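Local coordinates for indole-3-acetic acid-amido synthetase GH3.15 (Arabidopsis thaliana, PDB 6E1Q), which conjugates glutamine, and possibly cysteine, to the auxin precursor indole-3-butyric acid, and glutamine to the herbicide 2,4-DB, in an ATP-dependent adenylating reaction, at residues L202-D210 against I259-L270; L17-K25 against G414-F422. All coordinates share one frame; numbering follows the deposited sequence.

Contact 1: residues L202-D210 against I259-L270; sequences LLCGLLERD and IGKFLTAPNPEL
C204 and F262 mark the closest backbone approach, their CA atoms 6.5 Å apart, where the last turns of helix 194-207 meet the loop that runs from I259 into helix 268-278. No direct hydrogen bond crosses, and the contact is mainly apolar. C204 SG sits 3.6 Å from I259 CD1 and also meets the F262 ring at CD2, a sulfur-aromatic contact with the sulfur 60° off the ring normal. I259 reaches the helix because CG1 swings anti to the backbone N (chi1 -172°), which also brings CD1 to L203 CD2. L207 points into the loop: its CD1 lies 3.8 Å from the backbone N of L263 and touches F262 CB, while both its methyls meet L263 CD1. L270 CD2 packs against the backbone of L207, and L270 CD1 lies 3.7 Å from R209 CD, at the edge of the R209 guanidinium and near its plane; R209 NE and NH2 bond to the carbonyls of L290 and R289.

The bent chain of E208 carries its carboxylate across F262, CD 3.4 Å from ring atom CD1 and the two planes 43° apart. E208 OE1 takes a hydrogen bond from N211; OE2 accepts from a water that also donates to F262 O, at 2.8 Å. With an alanine here, N211 and this water would probably lose their carboxylate partner, and the CD1/CE1 side of the F262 ring its cover. N267 OD1 accepts from L270 N (3.2 Å), meeting the donor above its carbonyl plane, which makes N267 the N-cap of helix 268-278. The whole contact packs the end of helix 194-207 against the I259-N267 loop and the first turn of that helix, within the GH3 N-terminal domain of the ANL clan.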
ATOM      1  N   LEU A 202     -13.349 -13.874  -7.593  1.00 25.44           N
ATOM      2  CA  LEU A 202     -13.664 -14.703  -6.431  1.00 31.41           C
ATOM      3  C   LEU A 202     -14.175 -16.081  -6.862  1.00 31.02           C
ATOM      4  O   LEU A 202     -13.839 -17.101  -6.249  1.00 27.77           O
ATOM      5  CB  LEU A 202     -14.690 -13.986  -5.541  1.00 26.66           C
ATOM      6  CG  LEU A 202     -14.115 -12.970  -4.531  1.00 32.09           C
ATOM      7  CD1 LEU A 202     -15.229 -12.123  -3.898  1.00 31.06           C
ATOM      8  CD2 LEU A 202     -13.332 -13.679  -3.427  1.00 29.72           C
ATOM      9  N   LEU A 203     -14.986 -16.135  -7.918  1.00 26.91           N
ATOM     10  CA  LEU A 203     -15.428 -17.434  -8.419  1.00 29.67           C
ATOM     11  C   LEU A 203     -14.231 -18.300  -8.817  1.00 33.25           C
ATOM     12  O   LEU A 203     -14.139 -19.466  -8.416  1.00 34.02           O
ATOM     13  CB  LEU A 203     -16.392 -17.236  -9.588  1.00 23.31           C
ATOM     14  CG  LEU A 203     -16.891 -18.489 -10.309  1.00 32.35           C
ATOM     15  CD1 LEU A 203     -17.633 -19.337  -9.320  1.00 26.03           C
ATOM     16  CD2 LEU A 203     -17.834 -18.050 -11.400  1.00 30.58           C
ATOM     17  N   CYS A 204     -13.263 -17.718  -9.546  1.00 28.82           N
ATOM     18  CA  CYS A 204     -12.041 -18.460  -9.868  1.00 37.31           C
ATOM     19  C   CYS A 204     -11.256 -18.852  -8.616  1.00 33.73           C
ATOM     20  O   CYS A 204     -10.754 -19.987  -8.511  1.00 30.18           O
ATOM     21  CB  CYS A 204     -11.165 -17.646 -10.815  1.00 43.23           C
ATOM     22  SG  CYS A 204     -11.924 -17.552 -12.469  1.00 52.75           S
ATOM     23  N   GLY A 205     -11.113 -17.927  -7.668  1.00 30.24           N
ATOM     24  CA  GLY A 205     -10.365 -18.250  -6.466  1.00 34.30           C
ATOM     25  C   GLY A 205     -11.020 -19.354  -5.661  1.00 29.99           C
ATOM     26  O   GLY A 205     -10.339 -20.208  -5.085  1.00 28.09           O
ATOM     27  N   LEU A 206     -12.355 -19.342  -5.589  1.00 25.20           N
ATOM     28  CA  LEU A 206     -13.056 -20.394  -4.850  1.00 31.93           C
ATOM     29  C   LEU A 206     -12.965 -21.729  -5.578  1.00 33.74           C
ATOM     30  O   LEU A 206     -12.791 -22.773  -4.945  1.00 32.90           O
ATOM     31  CB  LEU A 206     -14.526 -20.020  -4.632  1.00 27.14           C
ATOM     32  CG  LEU A 206     -14.811 -18.831  -3.713  1.00 30.11           C
ATOM     33  CD1 LEU A 206     -16.269 -18.430  -3.880  1.00 26.81           C
ATOM     34  CD2 LEU A 206     -14.515 -19.214  -2.262  1.00 27.85           C
ATOM     35  N   LEU A 207     -13.113 -21.720  -6.903  1.00 31.87           N
ATOM     36  CA  LEU A 207     -12.979 -22.964  -7.659  1.00 34.39           C
ATOM     37  C   LEU A 207     -11.602 -23.584  -7.466  1.00 40.91           C
ATOM     38  O   LEU A 207     -11.477 -24.812  -7.417  1.00 36.47           O
ATOM     39  CB  LEU A 207     -13.240 -22.713  -9.143  1.00 36.62           C
ATOM     40  CG  LEU A 207     -14.705 -22.591  -9.612  1.00 38.28           C
ATOM     41  CD1 LEU A 207     -14.755 -21.870 -10.945  1.00 31.95           C
ATOM     42  CD2 LEU A 207     -15.358 -23.969  -9.758  1.00 34.01           C
ATOM     43  N   GLU A 208     -10.566 -22.756  -7.320  1.00 35.18           N
ATOM     44  CA  GLU A 208      -9.196 -23.233  -7.192  1.00 36.80           C
ATOM     45  C   GLU A 208      -8.733 -23.330  -5.743  1.00 40.68           C
ATOM     46  O   GLU A 208      -7.526 -23.425  -5.499  1.00 40.99           O
ATOM     47  CB  GLU A 208      -8.252 -22.316  -7.975  1.00 37.06           C
ATOM     48  CG  GLU A 208      -8.418 -22.438  -9.466  1.00 52.58           C
ATOM     49  CD  GLU A 208      -8.085 -23.842  -9.954  1.00 69.09           C
ATOM     50  OE1 GLU A 208      -6.878 -24.171  -9.984  1.00 72.73           O
ATOM     51  OE2 GLU A 208      -9.021 -24.604 -10.295  1.00 71.16           O
ATOM     52  N   ARG A 209      -9.659 -23.339  -4.778  1.00 32.30           N
ATOM     53  CA  ARG A 209      -9.255 -23.181  -3.377  1.00 35.01           C
ATOM     54  C   ARG A 209      -8.281 -24.271  -2.924  1.00 39.62           C
ATOM     55  O   ARG A 209      -7.460 -24.047  -2.019  1.00 34.17           O
ATOM     56  CB  ARG A 209     -10.497 -23.150  -2.475  1.00 33.10           C
ATOM     57  CG  ARG A 209     -11.279 -24.462  -2.435  1.00 26.00           C
ATOM     58  CD  ARG A 209     -12.594 -24.293  -1.711  1.00 37.57           C
ATOM     59  NE  ARG A 209     -12.460 -24.122  -0.256  1.00 41.86           N
ATOM     60  CZ  ARG A 209     -12.736 -25.070   0.640  1.00 41.00           C
ATOM     61  NH1 ARG A 209     -13.156 -26.264   0.244  1.00 39.86           N
ATOM     62  NH2 ARG A 209     -12.609 -24.822   1.933  1.00 38.14           N
ATOM     63  N   ASP A 210      -8.342 -25.446  -3.529  1.00 42.10           N
ATOM     64  CA  ASP A 210      -7.439 -26.504  -3.098  1.00 41.13           C
ATOM     65  C   ASP A 210      -6.023 -26.327  -3.638  1.00 43.40           C
ATOM     66  O   ASP A 210      -5.127 -27.052  -3.206  1.00 43.35           O
ATOM     67  CB  ASP A 210      -7.996 -27.870  -3.507  1.00 47.88           C
ATOM     68  CG  ASP A 210      -7.358 -29.013  -2.733  1.00 60.19           C
ATOM     69  OD1 ASP A 210      -7.599 -29.130  -1.511  1.00 61.15           O
ATOM     70  OD2 ASP A 210      -6.595 -29.781  -3.349  1.00 72.60           O
ATOM     71  N   ILE A 259     -13.697 -18.026 -18.306  1.00 80.88           N
ATOM     72  CA  ILE A 259     -14.096 -18.736 -17.088  1.00 74.58           C
ATOM     73  C   ILE A 259     -14.078 -20.251 -17.274  1.00 74.73           C
ATOM     74  O   ILE A 259     -13.886 -20.999 -16.303  1.00 65.94           O
ATOM     75  CB  ILE A 259     -15.479 -18.244 -16.622  1.00 68.65           C
ATOM     76  CG1 ILE A 259     -15.823 -18.818 -15.240  1.00 53.77           C
ATOM     77  CG2 ILE A 259     -16.555 -18.611 -17.646  1.00 73.20           C
ATOM     78  CD1 ILE A 259     -15.024 -18.205 -14.114  1.00 42.73           C
ATOM     79  N   GLY A 260     -14.269 -20.730 -18.509  1.00 76.63           N
ATOM     80  CA  GLY A 260     -14.306 -22.162 -18.771  1.00 72.38           C
ATOM     81  C   GLY A 260     -13.057 -22.900 -18.340  1.00 68.16           C
ATOM     82  O   GLY A 260     -13.101 -24.119 -18.156  1.00 68.18           O
ATOM     83  N   LYS A 261     -11.949 -22.181 -18.149  1.00 66.14           N
ATOM     84  CA  LYS A 261     -10.697 -22.805 -17.726  1.00 69.56           C
ATOM     85  C   LYS A 261     -10.830 -23.468 -16.361  1.00 68.45           C
ATOM     86  O   LYS A 261     -10.208 -24.505 -16.104  1.00 67.60           O
ATOM     87  CB  LYS A 261      -9.591 -21.752 -17.696  1.00 70.24           C
ATOM     88  CG  LYS A 261      -8.209 -22.264 -18.002  1.00 76.35           C
ATOM     89  CD  LYS A 261      -7.222 -21.111 -18.031  1.00 80.36           C
ATOM     90  CE  LYS A 261      -5.805 -21.617 -18.221  1.00 86.72           C
ATOM     91  NZ  LYS A 261      -4.865 -21.140 -17.164  1.00 85.00           N
ATOM     92  N   PHE A 262     -11.611 -22.871 -15.463  1.00 68.45           N
ATOM     93  CA  PHE A 262     -11.775 -23.380 -14.107  1.00 61.26           C
ATOM     94  C   PHE A 262     -13.175 -23.896 -13.820  1.00 52.04           C
ATOM     95  O   PHE A 262     -13.323 -24.858 -13.063  1.00 52.40           O
ATOM     96  CB  PHE A 262     -11.425 -22.291 -13.084  1.00 66.08           C
ATOM     97  CG  PHE A 262     -10.046 -21.718 -13.254  1.00 70.42           C
ATOM     98  CD1 PHE A 262      -8.930 -22.450 -12.882  1.00 77.31           C
ATOM     99  CD2 PHE A 262      -9.863 -20.451 -13.784  1.00 67.95           C
ATOM    100  CE1 PHE A 262      -7.649 -21.927 -13.031  1.00 77.15           C
ATOM    101  CE2 PHE A 262      -8.590 -19.925 -13.937  1.00 70.10           C
ATOM    102  CZ  PHE A 262      -7.482 -20.663 -13.558  1.00 70.85           C
ATOM    103  N   LEU A 263     -14.197 -23.272 -14.405  1.00 45.08           N
ATOM    104  CA  LEU A 263     -15.584 -23.712 -14.273  1.00 46.08           C
ATOM    105  C   LEU A 263     -15.862 -24.785 -15.326  1.00 40.97           C
ATOM    106  O   LEU A 263     -16.554 -24.569 -16.322  1.00 54.63           O
ATOM    107  CB  LEU A 263     -16.525 -22.524 -14.422  1.00 39.47           C
ATOM    108  CG  LEU A 263     -17.989 -22.681 -14.023  1.00 41.64           C
ATOM    109  CD1 LEU A 263     -18.114 -22.995 -12.540  1.00 40.18           C
ATOM    110  CD2 LEU A 263     -18.739 -21.392 -14.382  1.00 38.22           C
ATOM    111  N   THR A 264     -15.292 -25.966 -15.092  1.00 45.58           N
ATOM    112  CA  THR A 264     -15.220 -26.977 -16.142  1.00 47.27           C
ATOM    113  C   THR A 264     -16.391 -27.942 -16.128  1.00 47.40           C
ATOM    114  O   THR A 264     -16.719 -28.520 -17.171  1.00 53.82           O
ATOM    115  CB  THR A 264     -13.903 -27.761 -16.033  1.00 57.81           C
ATOM    116  OG1 THR A 264     -13.849 -28.473 -14.786  1.00 55.48           O
ATOM    117  CG2 THR A 264     -12.711 -26.802 -16.113  1.00 53.84           C
ATOM    118  N   ALA A 265     -17.043 -28.126 -14.987  1.00 47.03           N
ATOM    119  CA  ALA A 265     -18.121 -29.100 -14.880  1.00 46.55           C
ATOM    120  C   ALA A 265     -18.917 -28.797 -13.621  1.00 48.86           C
ATOM    121  O   ALA A 265     -18.395 -28.170 -12.693  1.00 41.45           O
ATOM    122  CB  ALA A 265     -17.568 -30.533 -14.844  1.00 42.59           C
ATOM    123  N   PRO A 266     -20.183 -29.217 -13.559  1.00 51.31           N
ATOM    124  CA  PRO A 266     -20.948 -29.039 -12.318  1.00 47.66           C
ATOM    125  C   PRO A 266     -20.192 -29.652 -11.144  1.00 44.33           C
ATOM    126  O   PRO A 266     -19.610 -30.728 -11.255  1.00 44.84           O
ATOM    127  CB  PRO A 266     -22.264 -29.778 -12.593  1.00 48.33           C
ATOM    128  CG  PRO A 266     -22.347 -29.890 -14.103  1.00 53.39           C
ATOM    129  CD  PRO A 266     -20.944 -29.946 -14.597  1.00 47.75           C
ATOM    130  N   ASN A 267     -20.187 -28.955 -10.010  1.00 40.43           N
ATOM    131  CA  ASN A 267     -19.457 -29.418  -8.827  1.00 40.62           C
ATOM    132  C   ASN A 267     -20.283 -29.199  -7.565  1.00 40.58           C
ATOM    133  O   ASN A 267     -19.948 -28.361  -6.716  1.00 38.90           O
ATOM    134  CB  ASN A 267     -18.096 -28.731  -8.730  1.00 37.10           C
ATOM    135  CG  ASN A 267     -17.092 -29.582  -8.006  1.00 43.13           C
ATOM    136  OD1 ASN A 267     -17.461 -30.401  -7.159  1.00 39.01           O
ATOM    137  ND2 ASN A 267     -15.820 -29.410  -8.338  1.00 35.06           N
ATOM    138  N   PRO A 268     -21.358 -29.984  -7.393  1.00 37.37           N
ATOM    139  CA  PRO A 268     -22.191 -29.847  -6.180  1.00 40.14           C
ATOM    140  C   PRO A 268     -21.412 -29.999  -4.888  1.00 45.30           C
ATOM    141  O   PRO A 268     -21.699 -29.294  -3.913  1.00 41.85           O
ATOM    142  CB  PRO A 268     -23.227 -30.982  -6.320  1.00 36.60           C
ATOM    143  CG  PRO A 268     -23.152 -31.423  -7.752  1.00 39.38           C
ATOM    144  CD  PRO A 268     -21.747 -31.144  -8.211  1.00 38.42           C
ATOM    145  N   GLU A 269     -20.435 -30.916  -4.853  1.00 43.20           N
ATOM    146  CA  GLU A 269     -19.719 -31.196  -3.609  1.00 48.41           C
ATOM    147  C   GLU A 269     -18.855 -30.017  -3.188  1.00 37.87           C
ATOM    148  O   GLU A 269     -18.796 -29.666  -2.002  1.00 41.03           O
ATOM    149  CB  GLU A 269     -18.865 -32.459  -3.758  1.00 61.57           C
ATOM    150  CG  GLU A 269     -17.607 -32.447  -2.886  1.00 77.64           C
ATOM    151  CD  GLU A 269     -16.952 -33.815  -2.751  1.00 92.53           C
ATOM    152  OE1 GLU A 269     -17.083 -34.632  -3.690  1.00 91.02           O
ATOM    153  OE2 GLU A 269     -16.297 -34.057  -1.709  1.00 96.34           O
ATOM    154  N   LEU A 270     -18.147 -29.413  -4.145  1.00 37.49           N
ATOM    155  CA  LEU A 270     -17.353 -28.239  -3.819  1.00 38.43           C
ATOM    156  C   LEU A 270     -18.252 -27.076  -3.396  1.00 36.87           C
ATOM    157  O   LEU A 270     -17.926 -26.330  -2.461  1.00 38.90           O
ATOM    158  CB  LEU A 270     -16.482 -27.845  -5.012  1.00 29.27           C
ATOM    159  CG  LEU A 270     -15.706 -26.534  -4.772  1.00 39.64           C
ATOM    160  CD1 LEU A 270     -14.751 -26.681  -3.588  1.00 35.24           C
ATOM    161  CD2 LEU A 270     -14.976 -26.042  -6.020  1.00 35.81           C
TER
HETATM  162  O   HOH W   1     -11.588 -25.983 -11.161  1.00 50.76           O

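Contact 2: residues L17-K25 against G414-F422; sequences LEDLTTNVK and GFYNNAPHF
E18 and N417 make one of several polar bonds here: N417 ND2 donates to E18 OE1 at 3.0 Å, nearly straight at 171°, but from above the carboxylate plane. The other carboxylate oxygen, OE2, takes the Y416 hydroxyl proton on its syn lone pair (OH to OE2 2.7 Å), with carboxylate and ring planes 75° apart. Both oxygens are thus gripped by different residues. N417 ND2 spends its second N-H on T21 OG1, also 3.0 Å away; both acceptors lie in its amide plane, which fixes the rotation of the amide.

The backbone carbonyls of T21 and T22 take two further bonds. T21 O accepts from N418 N, and T22 O receives N418 ND2 at 2.8 Å on a lone pair in the carbonyl plane. The donors belong to a beta hairpin, strands 404-416 and 419-427 joined by a type II' turn from Y416 to A419, with N417 and N418 at its corners; the turn of this central-domain hairpin therefore docks against segment 17-25, of the N-terminal domain.

Apolar contacts are few: A419 CB lies 3.8 Å from T21 CB and 3.9 Å from V24 CG2. The T21 hydroxyl oxygen lies at the edge of the Y416 ring, T21 OG1 being 3.6 Å from Y416 CD2, while that ring stacks with F337.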
ATOM      1  N   LEU A  17      21.706 -13.296  -2.191  1.00 33.14           N
ATOM      2  CA  LEU A  17      21.152 -12.293  -1.287  1.00 34.49           C
ATOM      3  C   LEU A  17      22.149 -11.946  -0.183  1.00 39.08           C
ATOM      4  O   LEU A  17      22.219 -10.793   0.262  1.00 34.69           O
ATOM      5  CB  LEU A  17      19.839 -12.788  -0.687  1.00 32.25           C
ATOM      6  CG  LEU A  17      18.630 -12.972  -1.606  1.00 35.83           C
ATOM      7  CD1 LEU A  17      17.490 -13.652  -0.860  1.00 35.50           C
ATOM      8  CD2 LEU A  17      18.166 -11.632  -2.191  1.00 30.28           C
ATOM      9  N   GLU A  18      22.925 -12.928   0.281  1.00 36.73           N
ATOM     10  CA  GLU A  18      23.964 -12.625   1.263  1.00 37.02           C
ATOM     11  C   GLU A  18      25.030 -11.715   0.659  1.00 39.74           C
ATOM     12  O   GLU A  18      25.392 -10.700   1.255  1.00 38.82           O
ATOM     13  CB  GLU A  18      24.581 -13.917   1.818  1.00 37.64           C
ATOM     14  CG  GLU A  18      23.584 -14.790   2.605  1.00 45.38           C
ATOM     15  CD  GLU A  18      22.819 -14.034   3.714  1.00 46.32           C
ATOM     16  OE1 GLU A  18      23.442 -13.585   4.697  1.00 42.83           O
ATOM     17  OE2 GLU A  18      21.576 -13.905   3.614  1.00 50.93           O
ATOM     18  N   ASP A  19      25.529 -12.055  -0.538  1.00 41.03           N
ATOM     19  CA  ASP A  19      26.463 -11.178  -1.248  1.00 43.21           C
ATOM     20  C   ASP A  19      25.924  -9.757  -1.359  1.00 41.46           C
ATOM     21  O   ASP A  19      26.632  -8.789  -1.052  1.00 42.44           O
ATOM     22  CB  ASP A  19      26.753 -11.720  -2.652  1.00 40.41           C
ATOM     23  CG  ASP A  19      27.423 -13.078  -2.636  1.00 55.93           C
ATOM     24  OD1 ASP A  19      27.822 -13.548  -1.545  1.00 63.82           O
ATOM     25  OD2 ASP A  19      27.527 -13.687  -3.725  1.00 65.95           O
ATOM     26  N   LEU A  20      24.666  -9.620  -1.813  1.00 33.68           N
ATOM     27  CA  LEU A  20      24.087  -8.304  -2.077  1.00 35.27           C
ATOM     28  C   LEU A  20      23.998  -7.450  -0.821  1.00 36.28           C
ATOM     29  O   LEU A  20      24.115  -6.228  -0.905  1.00 37.57           O
ATOM     30  CB  LEU A  20      22.693  -8.444  -2.689  1.00 33.79           C
ATOM     31  CG  LEU A  20      22.641  -8.989  -4.117  1.00 41.02           C
ATOM     32  CD1 LEU A  20      21.190  -9.247  -4.553  1.00 37.09           C
ATOM     33  CD2 LEU A  20      23.320  -8.042  -5.088  1.00 41.05           C
ATOM     34  N   THR A  21      23.771  -8.057   0.341  1.00 35.30           N
ATOM     35  CA  THR A  21      23.662  -7.302   1.587  1.00 29.62           C
ATOM     36  C   THR A  21      24.986  -7.213   2.340  1.00 34.32           C
ATOM     37  O   THR A  21      25.033  -6.623   3.426  1.00 30.35           O
ATOM     38  CB  THR A  21      22.586  -7.925   2.473  1.00 35.78           C
ATOM     39  OG1 THR A  21      22.862  -9.321   2.648  1.00 33.59           O
ATOM     40  CG2 THR A  21      21.215  -7.767   1.807  1.00 26.91           C
ATOM     41  N   THR A  22      26.062  -7.779   1.789  1.00 30.53           N
ATOM     42  CA  THR A  22      27.384  -7.708   2.403  1.00 33.97           C
ATOM     43  C   THR A  22      28.276  -6.672   1.726  1.00 35.51           C
ATOM     44  O   THR A  22      28.927  -5.876   2.400  1.00 40.71           O
ATOM     45  CB  THR A  22      28.053  -9.094   2.373  1.00 35.17           C
ATOM     46  OG1 THR A  22      27.266 -10.004   3.154  1.00 39.59           O
ATOM     47  CG2 THR A  22      29.510  -9.054   2.924  1.00 35.26           C
ATOM     48  N   ASN A  23      28.293  -6.649   0.400  1.00 37.89           N
ATOM     49  CA  ASN A  23      29.144  -5.728  -0.352  1.00 38.95           C
ATOM     50  C   ASN A  23      28.406  -4.443  -0.703  1.00 35.60           C
ATOM     51  O   ASN A  23      28.401  -3.987  -1.848  1.00 38.22           O
ATOM     52  CB  ASN A  23      29.666  -6.426  -1.595  1.00 39.36           C
ATOM     53  CG  ASN A  23      30.343  -7.721  -1.258  1.00 51.01           C
ATOM     54  OD1 ASN A  23      31.237  -7.742  -0.423  1.00 50.47           O
ATOM     55  ND2 ASN A  23      29.914  -8.812  -1.883  1.00 55.99           N
ATOM     56  N   VAL A  24      27.803  -3.835   0.317  1.00 34.65           N
ATOM     57  CA  VAL A  24      26.853  -2.753   0.078  1.00 40.77           C
ATOM     58  C   VAL A  24      27.565  -1.520  -0.472  1.00 39.14           C
ATOM     59  O   VAL A  24      27.142  -0.938  -1.475  1.00 38.07           O
ATOM     60  CB  VAL A  24      26.071  -2.456   1.371  1.00 38.14           C
ATOM     61  CG1 VAL A  24      24.982  -1.403   1.133  1.00 33.63           C
ATOM     62  CG2 VAL A  24      25.460  -3.764   1.933  1.00 31.00           C
ATOM     63  N   LYS A  25      28.675  -1.124   0.153  1.00 38.08           N
ATOM     64  CA  LYS A  25      29.367   0.093  -0.266  1.00 41.51           C
ATOM     65  C   LYS A  25      29.861  -0.031  -1.705  1.00 44.24           C
ATOM     66  O   LYS A  25      29.661   0.877  -2.525  1.00 40.23           O
ATOM     67  CB  LYS A  25      30.514   0.397   0.722  1.00 46.14           C
ATOM     68  CG  LYS A  25      31.248   1.701   0.436  1.00 66.18           C
ATOM     69  CD  LYS A  25      30.688   2.830   1.329  1.00 86.22           C
ATOM     70  CE  LYS A  25      31.126   4.232   0.888  1.00 85.69           C
ATOM     71  NZ  LYS A  25      30.216   5.303   1.402  1.00 89.71           N
ATOM     72  N   GLY A 414      18.571  -1.119  12.204  1.00 34.38           N
ATOM     73  CA  GLY A 414      19.652  -2.082  12.345  1.00 29.73           C
ATOM     74  C   GLY A 414      20.262  -2.417  10.990  1.00 36.08           C
ATOM     75  O   GLY A 414      20.052  -1.714  10.004  1.00 30.46           O
ATOM     76  N   PHE A 415      21.011  -3.513  10.976  1.00 36.83           N
ATOM     77  CA  PHE A 415      21.761  -3.949   9.806  1.00 31.86           C
ATOM     78  C   PHE A 415      21.531  -5.436   9.569  1.00 39.29           C
ATOM     79  O   PHE A 415      21.636  -6.237  10.504  1.00 33.69           O
ATOM     80  CB  PHE A 415      23.255  -3.693   9.999  1.00 35.91           C
ATOM     81  CG  PHE A 415      23.606  -2.248  10.231  1.00 38.13           C
ATOM     82  CD1 PHE A 415      23.592  -1.342   9.180  1.00 38.50           C
ATOM     83  CD2 PHE A 415      23.965  -1.801  11.493  1.00 43.56           C
ATOM     84  CE1 PHE A 415      23.927  -0.013   9.381  1.00 35.86           C
ATOM     85  CE2 PHE A 415      24.311  -0.475  11.703  1.00 45.06           C
ATOM     86  CZ  PHE A 415      24.292   0.416  10.642  1.00 42.24           C
ATOM     87  N   TYR A 416      21.194  -5.795   8.328  1.00 35.96           N
ATOM     88  CA  TYR A 416      21.228  -7.179   7.863  1.00 34.15           C
ATOM     89  C   TYR A 416      22.540  -7.335   7.113  1.00 28.27           C
ATOM     90  O   TYR A 416      22.718  -6.738   6.045  1.00 32.30           O
ATOM     91  CB  TYR A 416      20.024  -7.511   6.970  1.00 32.15           C
ATOM     92  CG  TYR A 416      19.980  -8.976   6.579  1.00 38.63           C
ATOM     93  CD1 TYR A 416      19.339  -9.912   7.382  1.00 36.23           C
ATOM     94  CD2 TYR A 416      20.624  -9.432   5.426  1.00 41.60           C
ATOM     95  CE1 TYR A 416      19.321 -11.264   7.042  1.00 42.39           C
ATOM     96  CE2 TYR A 416      20.610 -10.779   5.074  1.00 36.06           C
ATOM     97  CZ  TYR A 416      19.961 -11.687   5.885  1.00 43.73           C
ATOM     98  OH  TYR A 416      19.955 -13.020   5.555  1.00 48.21           O
ATOM     99  N   ASN A 417      23.470  -8.108   7.683  1.00 29.33           N
ATOM    100  CA  ASN A 417      24.873  -8.032   7.282  1.00 34.80           C
ATOM    101  C   ASN A 417      25.334  -6.571   7.285  1.00 39.88           C
ATOM    102  O   ASN A 417      25.328  -5.931   8.340  1.00 39.09           O
ATOM    103  CB  ASN A 417      25.076  -8.703   5.925  1.00 37.32           C
ATOM    104  CG  ASN A 417      24.777 -10.188   5.973  1.00 39.35           C
ATOM    105  OD1 ASN A 417      25.167 -10.871   6.916  1.00 38.12           O
ATOM    106  ND2 ASN A 417      24.049 -10.688   4.978  1.00 39.56           N
ATOM    107  N   ASN A 418      25.724  -6.014   6.137  1.00 40.33           N
ATOM    108  CA  ASN A 418      26.077  -4.599   6.064  1.00 35.46           C
ATOM    109  C   ASN A 418      24.971  -3.722   5.491  1.00 38.17           C
ATOM    110  O   ASN A 418      25.194  -2.531   5.273  1.00 34.84           O
ATOM    111  CB  ASN A 418      27.358  -4.389   5.257  1.00 34.25           C
ATOM    112  CG  ASN A 418      28.572  -5.006   5.927  1.00 39.86           C
ATOM    113  OD1 ASN A 418      28.715  -4.941   7.144  1.00 38.16           O
ATOM    114  ND2 ASN A 418      29.459  -5.587   5.134  1.00 34.35           N
ATOM    115  N   ALA A 419      23.799  -4.274   5.212  1.00 33.30           N
ATOM    116  CA  ALA A 419      22.740  -3.480   4.616  1.00 29.14           C
ATOM    117  C   ALA A 419      21.805  -2.959   5.701  1.00 29.49           C
ATOM    118  O   ALA A 419      21.190  -3.770   6.416  1.00 33.36           O
ATOM    119  CB  ALA A 419      21.966  -4.317   3.596  1.00 27.92           C
ATOM    120  N   PRO A 420      21.643  -1.646   5.848  1.00 26.84           N
ATOM    121  CA  PRO A 420      20.669  -1.116   6.814  1.00 29.25           C
ATOM    122  C   PRO A 420      19.244  -1.574   6.530  1.00 35.77           C
ATOM    123  O   PRO A 420      18.811  -1.676   5.374  1.00 31.64           O
ATOM    124  CB  PRO A 420      20.787   0.403   6.640  1.00 32.39           C
ATOM    125  CG  PRO A 420      22.095   0.629   5.962  1.00 36.60           C
ATOM    126  CD  PRO A 420      22.353  -0.576   5.123  1.00 32.74           C
ATOM    127  N   HIS A 421      18.500  -1.822   7.604  1.00 26.80           N
ATOM    128  CA  HIS A 421      17.079  -2.078   7.477  1.00 30.94           C
ATOM    129  C   HIS A 421      16.305  -1.014   8.249  1.00 37.01           C
ATOM    130  O   HIS A 421      16.809  -0.418   9.211  1.00 31.60           O
ATOM    131  CB  HIS A 421      16.684  -3.512   7.911  1.00 31.78           C
ATOM    132  CG  HIS A 421      17.112  -3.909   9.296  1.00 33.65           C
ATOM    133  ND1 HIS A 421      16.525  -3.403  10.437  1.00 30.72           N
ATOM    134  CD2 HIS A 421      17.995  -4.851   9.717  1.00 29.91           C
ATOM    135  CE1 HIS A 421      17.058  -3.979  11.499  1.00 35.09           C
ATOM    136  NE2 HIS A 421      17.953  -4.863  11.091  1.00 33.77           N
ATOM    137  N   PHE A 422      15.088  -0.755   7.781  1.00 31.67           N
ATOM    138  CA  PHE A 422      14.303   0.390   8.200  1.00 28.89           C
ATOM    139  C   PHE A 422      12.874  -0.028   8.468  1.00 29.55           C
ATOM    140  O   PHE A 422      12.330  -0.897   7.784  1.00 34.36           O
ATOM    141  CB  PHE A 422      14.220   1.484   7.130  1.00 25.31           C
ATOM    142  CG  PHE A 422      15.545   2.028   6.683  1.00 28.15           C
ATOM    143  CD1 PHE A 422      16.312   1.345   5.750  1.00 27.51           C
ATOM    144  CD2 PHE A 422      15.980   3.272   7.128  1.00 27.87           C
ATOM    145  CE1 PHE A 422      17.523   1.867   5.321  1.00 30.67           C
ATOM    146  CE2 PHE A 422      17.185   3.800   6.697  1.00 28.57           C
ATOM    147  CZ  PHE A 422      17.960   3.100   5.805  1.00 33.16           C
TER

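How the contacts relate
Contacts 1 and 2 do not touch: their centres are 44 Å apart and their nearest atoms about 26 Å. In sequence, both segments of contact 1 lie between 17-25 and 414-422. Contact 1 stays within the N-terminal domain, well away from the ATP and substrate sites. Contact 2 links that domain to the central one and lies nearer the active site: the Y416 side chain is about 10 Å from that of ATP-binding Y348, and the T21 side chain about 11 Å from that of substrate-binding F332, which also lines a pocket for (2,4-dichlorophenoxy)acetic acid.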